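Local coordinates for sensor protein (Vibrio cholerae, PDB 3BY9), which senses C4-dicarboxylates such as succinate through the sensor domain described here and probably uses ATP to phosphorylate a histidine in a two-component system, at residues 33-38 / 132-137; 58-63 / 84-89; 74-79 / 145-150. All blocks are in the same frame, centred on the assembly; numbering follows the deposited sequence.

Contact 1 of 3, residues 33-38 / 132-137; sequences IPHLIS and YAYPVI. With CA (calcium ion), chain C.
His35 lies against Tyr134 in an offset stack on the solvent side of the contact, the ring centroids 4.4 Å apart and the planes inclined by 23°. Both side chains extend in the same direction, one alongside the other. CB of His35 sits over the centre of the phenol ring, 3.8 Å from its centroid, a CH-pi contact. With CG anti to the backbone N (chi1 -178°), His35 brings that atom over Tyr134 CZ, and its CD2 comes within 3.4 Å of Tyr134 CE2. The buried part is mainly aliphatic: Pro34 CB meets Tyr134 CB at 3.6 Å, and Pro34 CG lies against Tyr132 CB (3.7 Å) and Tyr132 O. Helix 33-38 rests on the five-stranded antiparallel sheet of a PAS-like module, its short axis 25° from the direction of strand 132-137, and Pro34 reaches Val148 on the next strand. At the other end Ser38 OG donates to His35 O (2.9 Å), and a water donates to Ser38 OG and Pro135 O. Ser38 O, 3.2 Å from Val136 CG1, is buried without a polar partner. On the helix side away from the strand, Leu36 O binds a calcium ion with Asp40 and two waters, one donating to His35 O.

Contact 2 of 3, residues 58-63 / 84-89; sequences ITNRYL and TIASSN
Asn60 reaches from the helix to the edge strand, where its OD1 accepts the backbone N-H of Ser87 at 2.8 Å with an N-H...O angle of 154°. The donor lies only somewhat off the plane of the Asn60 amide carbonyl, tilted by 21°. CG of Asn60 is anti to the carbonyl carbon, beside the backbone N. Asn60 OD1 also lies 3.3 Å from Ala86 CB. That methyl points toward the helix and is met by three side chains: besides Asn60, CG2 of Thr59 touches it at 3.7 Å and Leu63 CD1 lies 4.0 Å from it. Thr59 is turned with its methyl to the strand, while its OG1 is hydrogen-bonded to Glu42 O. CD1 of Leu63 further covers the carbonyl of Ala86, 3.7 Å from its O. Past the end of the strand, Ser88 CB packs on Leu63 O at 3.5 Å; the hydroxyl of Ser88 is bonded to Thr75 N. A classic bulge in strand 84-87 sets both Ile85 and Ala86 opposite Leu77. The directions of segments 58-63 and 84-87 differ by 54°; from helix 53-70, Leu63 also touches Thr75 and Leu77 of the adjacent strand and Ile37 of helix 33-38, while Thr59 and Tyr62 contact helix 41-48.

Contact 3 of 3, residues 74-79 / 145-150; sequences DTYLID and VIVVKM
Tyr76 and Val147 face each other in the middle of two antiparallel strands, joined by reciprocal backbone bonds, Tyr76 N to Val147 O and Val147 N to Tyr76 O, both 2.9 Å. Ile78 and Val145 form a second hydrogen-bonded pair, and Asp74 and Lys149 a third. In this last pair Lys149 N donates to Asp74 O at 2.8 Å and almost straight (175°), whereas the return bond from Asp74 N to Lys149 O is longer, 3.2 Å. The intervening residues, Thr75 with Val148 and Leu77 with Ile146, are non-hydrogen-bonded pairs whose backbone groups turn outward: Thr75 and Leu77 bond to strand 84-87 and the adjoining Ser88, Val148 and Ile146 to Tyr132 and Tyr134. In this PAS-like sheet of strand order 2-1-5-4-3, 141-150 is the central strand and 74-79 is next to it. On the sheet face of Asp74, Tyr76 and Ile78, the Tyr76 ring takes Val147 CB over one face, 3.8 Å from its centroid. Tyr76 OH is hydrogen-bonded to Tyr106 OH. Lys149, fully extended, belongs to the succinate site, its NZ bonding to succinate and to Gln127 O. Asp74 OD2 is 4.2 Å from Lys149 NZ, beyond a salt bridge; one water joins them, donating to Asp74 OD2 (2.6 Å) and accepting from Lys149 NZ (2.8 Å). Asp74 OD1 forms a salt bridge with Arg94 NE and accepts a hydrogen bond from Asn89 ND2. On the opposite face Thr75 OG1 bonds to Asn67 ND2.

In the fold
All three contacts belong to one five-stranded sheet, but they meet it differently. Contact 3 lies within the sheet, is wholly buried and is held by regular backbone bonding, with a polar end at the succinate site. Contacts 1 and 2 lay helices against the sheet through side chains: contact 2, also buried, at an edge strand with one amide-to-backbone bond; contact 1, alone in having an exposed residue among those that touch, by proline and ring packing that runs out to solvent, with a calcium ion on the far side of the helix. Contacts 1 and 3 are joined by the pairing of strands 128-138 and 141-150, contacts 2 and 3 through strands 74-79 and 84-87. Ile37 links the helices of contacts 1 and 2.

Contact 1 of 3, residues 33-38 / 132-137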
loop_
_atom_site.group_PDB
_atom_site.type_symbol
_atom_site.label_atom_id
_atom_site.label_comp_id
_atom_site.label_asym_id
_atom_site.label_seq_id
_atom_site.Cartn_x
_atom_site.Cartn_y
_atom_site.Cartn_z
ATOM N N ILE A 33 -0.112 -14.198 -6.238
ATOM C CA ILE A 33 -0.476 -15.260 -5.290
ATOM C C ILE A 33 -1.981 -15.423 -5.084
ATOM O O ILE A 33 -2.467 -16.554 -4.989
ATOM C CB ILE A 33 0.258 -15.081 -3.918
ATOM C CG1 ILE A 33 1.802 -15.059 -4.130
ATOM C CG2 ILE A 33 -0.151 -16.211 -2.956
ATOM C CD1 ILE A 33 2.368 -16.376 -4.783
ATOM N N PRO A 34 -2.747 -14.327 -5.011
ATOM C CA PRO A 34 -4.196 -14.519 -4.819
ATOM C C PRO A 34 -4.775 -15.362 -5.966
ATOM O O PRO A 34 -5.527 -16.296 -5.721
ATOM C CB PRO A 34 -4.733 -13.092 -4.805
ATOM C CG PRO A 34 -3.600 -12.334 -4.092
ATOM C CD PRO A 34 -2.340 -12.920 -4.751
ATOM N N HIS A 35 -4.393 -15.072 -7.213
ATOM C CA HIS A 35 -4.954 -15.867 -8.327
ATOM C C HIS A 35 -4.484 -17.332 -8.155
ATOM O O HIS A 35 -5.281 -18.260 -8.273
ATOM C CB HIS A 35 -4.475 -15.307 -9.671
ATOM C CG HIS A 35 -5.030 -16.039 -10.874
ATOM N ND1 HIS A 35 -4.433 -15.991 -12.109
ATOM C CD2 HIS A 35 -6.149 -16.798 -11.020
ATOM C CE1 HIS A 35 -5.166 -16.683 -12.976
ATOM N NE2 HIS A 35 -6.210 -17.183 -12.341
ATOM N N LEU A 36 -3.199 -17.525 -7.814
ATOM C CA LEU A 36 -2.637 -18.862 -7.675
ATOM C C LEU A 36 -3.436 -19.764 -6.752
ATOM O O LEU A 36 -3.689 -20.926 -7.107
ATOM C CB LEU A 36 -1.173 -18.763 -7.168
ATOM C CG LEU A 36 -0.554 -20.072 -6.646
ATOM C CD1 LEU A 36 -0.428 -21.050 -7.796
ATOM C CD2 LEU A 36 0.819 -19.835 -6.032
ATOM N N ILE A 37 -3.860 -19.234 -5.604
ATOM C CA ILE A 37 -4.562 -20.084 -4.657
ATOM C C ILE A 37 -6.054 -19.941 -4.673
ATOM O O ILE A 37 -6.756 -20.729 -4.019
ATOM C CB ILE A 37 -4.090 -19.859 -3.174
ATOM C CG1 ILE A 37 -4.365 -18.407 -2.706
ATOM C CG2 ILE A 37 -2.549 -20.090 -3.069
ATOM C CD1 ILE A 37 -4.089 -18.182 -1.198
ATOM N N SER A 38 -6.549 -18.990 -5.451
ATOM C CA SER A 38 -7.973 -18.660 -5.397
ATOM C C SER A 38 -8.942 -19.797 -5.593
ATOM O O SER A 38 -9.969 -19.868 -4.884
ATOM C CB SER A 38 -8.295 -17.536 -6.399
ATOM O OG SER A 38 -8.105 -17.957 -7.739
ATOM N N TYR A 132 -3.230 -7.334 -2.320
ATOM C CA TYR A 132 -3.634 -7.867 -3.633
ATOM C C TYR A 132 -4.863 -8.749 -3.377
ATOM O O TYR A 132 -4.856 -9.577 -2.454
ATOM C CB TYR A 132 -2.536 -8.742 -4.230
ATOM C CG TYR A 132 -1.402 -7.912 -4.807
ATOM C CD1 TYR A 132 -1.569 -7.248 -6.019
ATOM C CD2 TYR A 132 -0.202 -7.818 -4.137
ATOM C CE1 TYR A 132 -0.522 -6.492 -6.571
ATOM C CE2 TYR A 132 0.858 -7.077 -4.668
ATOM C CZ TYR A 132 0.689 -6.438 -5.861
ATOM O OH TYR A 132 1.761 -5.761 -6.387
ATOM N N ALA A 133 -5.899 -8.611 -4.202
ATOM C CA ALA A 133 -7.113 -9.403 -3.982
ATOM C C ALA A 133 -7.578 -10.013 -5.298
ATOM O O ALA A 133 -7.253 -9.506 -6.402
ATOM C CB ALA A 133 -8.217 -8.488 -3.394
ATOM N N TYR A 134 -8.294 -11.123 -5.193
ATOM C CA TYR A 134 -8.732 -11.801 -6.423
ATOM C C TYR A 134 -10.020 -12.543 -6.099
ATOM O O TYR A 134 -10.190 -13.079 -5.011
ATOM C CB TYR A 134 -7.647 -12.824 -6.836
ATOM C CG TYR A 134 -7.725 -13.209 -8.289
ATOM C CD1 TYR A 134 -7.057 -12.453 -9.267
ATOM C CD2 TYR A 134 -8.470 -14.314 -8.697
ATOM C CE1 TYR A 134 -7.153 -12.800 -10.612
ATOM C CE2 TYR A 134 -8.555 -14.660 -10.047
ATOM C CZ TYR A 134 -7.895 -13.893 -10.996
ATOM O OH TYR A 134 -8.012 -14.217 -12.368
ATOM N N PRO A 135 -10.973 -12.582 -7.051
ATOM C CA PRO A 135 -12.231 -13.291 -6.777
ATOM C C PRO A 135 -12.055 -14.829 -6.738
ATOM O O PRO A 135 -11.262 -15.383 -7.522
ATOM C CB PRO A 135 -13.124 -12.892 -7.981
ATOM C CG PRO A 135 -12.086 -12.738 -9.115
ATOM C CD PRO A 135 -10.963 -11.952 -8.389
ATOM N N VAL A 136 -12.786 -15.497 -5.832
ATOM C CA VAL A 136 -12.771 -16.965 -5.817
ATOM C C VAL A 136 -13.989 -17.356 -6.653
ATOM O O VAL A 136 -15.110 -17.001 -6.304
ATOM C CB VAL A 136 -12.928 -17.524 -4.417
ATOM C CG1 VAL A 136 -13.010 -19.096 -4.484
ATOM C CG2 VAL A 136 -11.693 -17.105 -3.557
ATOM N N ILE A 137 -13.738 -18.066 -7.757
ATOM C CA ILE A 137 -14.801 -18.420 -8.694
ATOM C C ILE A 137 -14.934 -19.952 -8.816
ATOM O O ILE A 137 -13.930 -20.644 -9.030
ATOM C CB ILE A 137 -14.432 -17.834 -10.076
ATOM C CG1 ILE A 137 -14.430 -16.293 -9.994
ATOM C CG2 ILE A 137 -15.482 -18.291 -11.136
ATOM C CD1 ILE A 137 -13.850 -15.593 -11.303
HETATM CA CA CA C . -4.933 -22.833 -7.786
HETATM O O HOH W 1 -6.259 -20.871 -8.424
HETATM O O HOH W 2 -10.741 -17.635 -8.975
HETATM O O HOH W 3 -2.943 -24.327 -7.500
#

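Contact 2 of 3, residues 58-63 / 84-89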
loop_
_atom_site.group_PDB
_atom_site.type_symbol
_atom_site.label_atom_id
_atom_site.label_comp_id
_atom_site.label_asym_id
_atom_site.label_seq_id
_atom_site.Cartn_x
_atom_site.Cartn_y
_atom_site.Cartn_z
ATOM N N ILE A 58 -9.151 -26.609 8.584
ATOM C CA ILE A 58 -8.285 -27.015 7.470
ATOM C C ILE A 58 -7.844 -25.765 6.680
ATOM O O ILE A 58 -6.644 -25.600 6.339
ATOM C CB ILE A 58 -9.035 -27.961 6.508
ATOM C CG1 ILE A 58 -9.078 -29.366 7.124
ATOM C CG2 ILE A 58 -8.333 -28.002 5.130
ATOM C CD1 ILE A 58 -10.150 -30.252 6.502
ATOM N N THR A 59 -8.806 -24.913 6.361
ATOM C CA THR A 59 -8.489 -23.733 5.535
ATOM C C THR A 59 -7.578 -22.729 6.232
ATOM O O THR A 59 -6.656 -22.191 5.621
ATOM C CB THR A 59 -9.771 -23.114 5.012
ATOM O OG1 THR A 59 -10.506 -24.162 4.339
ATOM C CG2 THR A 59 -9.444 -21.992 3.996
ATOM N N ASN A 60 -7.816 -22.507 7.520
ATOM C CA ASN A 60 -6.948 -21.613 8.288
ATOM C C ASN A 60 -5.502 -22.091 8.265
ATOM O O ASN A 60 -4.574 -21.302 8.073
ATOM C CB ASN A 60 -7.353 -21.603 9.757
ATOM C CG ASN A 60 -8.506 -20.667 10.066
ATOM O OD1 ASN A 60 -8.809 -19.715 9.335
ATOM N ND2 ASN A 60 -9.112 -20.902 11.228
ATOM N N ARG A 61 -5.304 -23.391 8.516
ATOM C CA ARG A 61 -3.950 -23.949 8.553
ATOM C C ARG A 61 -3.293 -23.895 7.192
ATOM O O ARG A 61 -2.093 -23.661 7.090
ATOM C CB ARG A 61 -4.000 -25.378 9.110
ATOM C CG ARG A 61 -4.406 -25.297 10.634
ATOM C CD ARG A 61 -4.555 -26.677 11.303
ATOM N NE ARG A 61 -4.842 -26.551 12.738
ATOM C CZ ARG A 61 -3.933 -26.307 13.680
ATOM N NH1 ARG A 61 -2.644 -26.159 13.366
ATOM N NH2 ARG A 61 -4.321 -26.207 14.949
ATOM N N TYR A 62 -4.103 -24.054 6.134
ATOM C CA TYR A 62 -3.534 -23.977 4.773
ATOM C C TYR A 62 -3.099 -22.543 4.482
ATOM O O TYR A 62 -1.992 -22.318 3.977
ATOM C CB TYR A 62 -4.584 -24.438 3.745
ATOM C CG TYR A 62 -4.125 -24.247 2.319
ATOM C CD1 TYR A 62 -2.982 -24.873 1.854
ATOM C CD2 TYR A 62 -4.863 -23.447 1.441
ATOM C CE1 TYR A 62 -2.534 -24.711 0.513
ATOM C CE2 TYR A 62 -4.446 -23.288 0.101
ATOM C CZ TYR A 62 -3.286 -23.907 -0.352
ATOM O OH TYR A 62 -2.811 -23.652 -1.629
ATOM N N LEU A 63 -3.942 -21.564 4.805
ATOM C CA LEU A 63 -3.577 -20.165 4.505
ATOM C C LEU A 63 -2.347 -19.774 5.350
ATOM O O LEU A 63 -1.499 -18.981 4.928
ATOM C CB LEU A 63 -4.755 -19.213 4.801
ATOM C CG LEU A 63 -5.983 -19.429 3.867
ATOM C CD1 LEU A 63 -7.123 -18.466 4.291
ATOM C CD2 LEU A 63 -5.614 -19.232 2.431
ATOM N N THR A 84 -14.584 -12.024 6.959
ATOM C CA THR A 84 -13.410 -12.870 6.879
ATOM C C THR A 84 -13.768 -14.200 7.517
ATOM O O THR A 84 -14.182 -14.231 8.684
ATOM C CB THR A 84 -12.221 -12.231 7.626
ATOM O OG1 THR A 84 -11.949 -10.990 7.000
ATOM C CG2 THR A 84 -10.929 -13.144 7.461
ATOM N N ILE A 85 -13.625 -15.294 6.769
ATOM C CA ILE A 85 -13.986 -16.597 7.308
ATOM C C ILE A 85 -12.787 -17.500 7.607
ATOM O O ILE A 85 -12.935 -18.443 8.343
ATOM C CB ILE A 85 -14.975 -17.376 6.407
ATOM C CG1 ILE A 85 -14.320 -17.720 5.052
ATOM C CG2 ILE A 85 -16.266 -16.573 6.167
ATOM C CD1 ILE A 85 -15.223 -18.778 4.319
ATOM N N ALA A 86 -11.623 -17.237 7.005
ATOM C CA ALA A 86 -10.445 -18.069 7.325
ATOM C C ALA A 86 -9.243 -17.156 7.114
ATOM O O ALA A 86 -9.283 -16.245 6.301
ATOM C CB ALA A 86 -10.372 -19.322 6.405
ATOM N N SER A 87 -8.157 -17.403 7.841
ATOM C CA SER A 87 -7.062 -16.465 7.715
ATOM C C SER A 87 -5.761 -17.032 8.276
ATOM O O SER A 87 -5.772 -17.801 9.226
ATOM C CB SER A 87 -7.411 -15.212 8.540
ATOM O OG SER A 87 -6.345 -14.247 8.482
ATOM N N SER A 88 -4.639 -16.635 7.694
ATOM C CA SER A 88 -3.346 -17.078 8.202
ATOM C C SER A 88 -3.105 -16.594 9.624
ATOM O O SER A 88 -2.277 -17.196 10.346
ATOM C CB SER A 88 -2.238 -16.518 7.278
ATOM O OG SER A 88 -2.271 -15.090 7.305
ATOM N N ASN A 89 -3.792 -15.519 10.049
ATOM C CA ASN A 89 -3.565 -14.987 11.409
ATOM C C ASN A 89 -4.610 -15.412 12.434
ATOM O O ASN A 89 -4.759 -14.792 13.494
ATOM C CB ASN A 89 -3.456 -13.439 11.362
ATOM C CG ASN A 89 -4.661 -12.765 10.683
ATOM O OD1 ASN A 89 -5.777 -13.217 10.839
ATOM N ND2 ASN A 89 -4.418 -11.696 9.929
#

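Contact 3 of 3, residues 74-79 / 145-150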
loop_
_atom_site.group_PDB
_atom_site.type_symbol
_atom_site.label_atom_id
_atom_site.label_comp_id
_atom_site.label_asym_id
_atom_site.label_seq_id
_atom_site.Cartn_x
_atom_site.Cartn_y
_atom_site.Cartn_z
ATOM N N ASP A 74 -0.196 -11.169 5.885
ATOM C CA ASP A 74 -1.420 -11.917 6.158
ATOM C C ASP A 74 -2.008 -12.434 4.857
ATOM O O ASP A 74 -1.858 -11.779 3.833
ATOM C CB ASP A 74 -2.480 -10.973 6.775
ATOM C CG ASP A 74 -1.953 -10.227 7.996
ATOM O OD1 ASP A 74 -1.964 -10.806 9.116
ATOM O OD2 ASP A 74 -1.500 -9.079 7.823
ATOM N N THR A 75 -2.706 -13.568 4.923
ATOM C CA THR A 75 -3.351 -14.131 3.698
ATOM C C THR A 75 -4.718 -14.560 4.247
ATOM O O THR A 75 -4.775 -15.367 5.160
ATOM C CB THR A 75 -2.581 -15.338 3.148
ATOM O OG1 THR A 75 -1.248 -14.926 2.755
ATOM C CG2 THR A 75 -3.310 -15.907 1.912
ATOM N N TYR A 76 -5.808 -14.035 3.652
ATOM C CA TYR A 76 -7.094 -14.292 4.289
ATOM C C TYR A 76 -8.224 -14.353 3.271
ATOM O O TYR A 76 -8.182 -13.692 2.237
ATOM C CB TYR A 76 -7.401 -13.226 5.369
ATOM C CG TYR A 76 -7.262 -11.778 4.946
ATOM C CD1 TYR A 76 -8.395 -10.965 4.825
ATOM C CD2 TYR A 76 -5.983 -11.191 4.737
ATOM C CE1 TYR A 76 -8.260 -9.577 4.520
ATOM C CE2 TYR A 76 -5.866 -9.840 4.432
ATOM C CZ TYR A 76 -6.970 -9.054 4.331
ATOM O OH TYR A 76 -6.789 -7.711 4.080
ATOM N N LEU A 77 -9.227 -15.141 3.634
ATOM C CA LEU A 77 -10.371 -15.449 2.758
ATOM C C LEU A 77 -11.636 -14.786 3.239
ATOM O O LEU A 77 -11.999 -14.930 4.389
ATOM C CB LEU A 77 -10.546 -16.992 2.762
ATOM C CG LEU A 77 -11.682 -17.544 1.908
ATOM C CD1 LEU A 77 -11.319 -17.383 0.413
ATOM C CD2 LEU A 77 -11.789 -19.043 2.175
ATOM N N ILE A 78 -12.323 -14.085 2.324
ATOM C CA ILE A 78 -13.515 -13.324 2.693
ATOM C C ILE A 78 -14.734 -13.859 1.939
ATOM O O ILE A 78 -14.631 -14.153 0.748
ATOM C CB ILE A 78 -13.266 -11.861 2.308
ATOM C CG1 ILE A 78 -11.902 -11.386 2.911
ATOM C CG2 ILE A 78 -14.330 -10.988 2.919
ATOM C CD1 ILE A 78 -11.598 -9.921 2.547
ATOM N N ASP A 79 -15.886 -13.982 2.625
ATOM C CA ASP A 79 -17.073 -14.453 1.943
ATOM C C ASP A 79 -17.683 -13.371 1.053
ATOM O O ASP A 79 -17.167 -12.281 0.939
ATOM C CB ASP A 79 -18.083 -15.064 2.959
ATOM C CG ASP A 79 -18.786 -14.029 3.837
ATOM O OD1 ASP A 79 -18.706 -12.830 3.568
ATOM O OD2 ASP A 79 -19.456 -14.448 4.822
ATOM N N VAL A 145 -13.559 -13.634 -1.895
ATOM C CA VAL A 145 -12.345 -12.947 -2.337
ATOM C C VAL A 145 -11.189 -13.436 -1.474
ATOM O O VAL A 145 -11.352 -13.585 -0.254
ATOM C CB VAL A 145 -12.475 -11.404 -2.080
ATOM C CG1 VAL A 145 -11.111 -10.668 -2.303
ATOM C CG2 VAL A 145 -13.501 -10.792 -3.063
ATOM N N ILE A 146 -10.048 -13.688 -2.118
ATOM C CA ILE A 146 -8.830 -14.071 -1.361
ATOM C C ILE A 146 -7.879 -12.856 -1.446
ATOM O O ILE A 146 -7.760 -12.200 -2.500
ATOM C CB ILE A 146 -8.226 -15.370 -1.974
ATOM C CG1 ILE A 146 -6.896 -15.713 -1.270
ATOM C CG2 ILE A 146 -7.893 -15.200 -3.445
ATOM C CD1 ILE A 146 -7.040 -16.076 0.205
ATOM N N VAL A 147 -7.234 -12.545 -0.309
ATOM C CA VAL A 147 -6.380 -11.353 -0.194
ATOM C C VAL A 147 -5.027 -11.711 0.372
ATOM O O VAL A 147 -4.924 -12.543 1.276
ATOM C CB VAL A 147 -7.003 -10.348 0.808
ATOM C CG1 VAL A 147 -6.171 -9.041 0.810
ATOM C CG2 VAL A 147 -8.483 -10.020 0.406
ATOM N N VAL A 148 -3.991 -11.111 -0.191
ATOM C CA VAL A 148 -2.648 -11.273 0.391
ATOM C C VAL A 148 -2.218 -9.830 0.758
ATOM O O VAL A 148 -2.308 -8.943 -0.081
ATOM C CB VAL A 148 -1.685 -11.823 -0.673
ATOM C CG1 VAL A 148 -0.203 -11.675 -0.199
ATOM C CG2 VAL A 148 -1.943 -13.338 -0.844
ATOM N N LYS A 149 -1.750 -9.624 1.990
ATOM C CA LYS A 149 -1.263 -8.314 2.436
ATOM C C LYS A 149 0.234 -8.440 2.659
ATOM O O LYS A 149 0.686 -9.325 3.374
ATOM C CB LYS A 149 -1.945 -7.917 3.745
ATOM C CG LYS A 149 -1.430 -6.602 4.322
ATOM C CD LYS A 149 -2.038 -6.382 5.731
ATOM C CE LYS A 149 -1.517 -5.027 6.311
ATOM N NZ LYS A 149 -2.066 -4.881 7.720
HETATM N N MSE A 150 0.962 -7.520 2.033
HETATM C CA MSE A 150 2.434 -7.486 2.094
HETATM C C MSE A 150 2.881 -6.338 2.980
HETATM O O MSE A 150 2.381 -5.224 2.848
HETATM C CB MSE A 150 3.028 -7.269 0.661
HETATM C CG MSE A 150 4.535 -7.434 0.641
HETATM SE SE MSE A 150 5.216 -6.584 -1.025
HETATM C CE MSE A 150 4.962 -4.715 -0.471
HETATM O O HOH W 4 -0.897 -6.975 9.258
#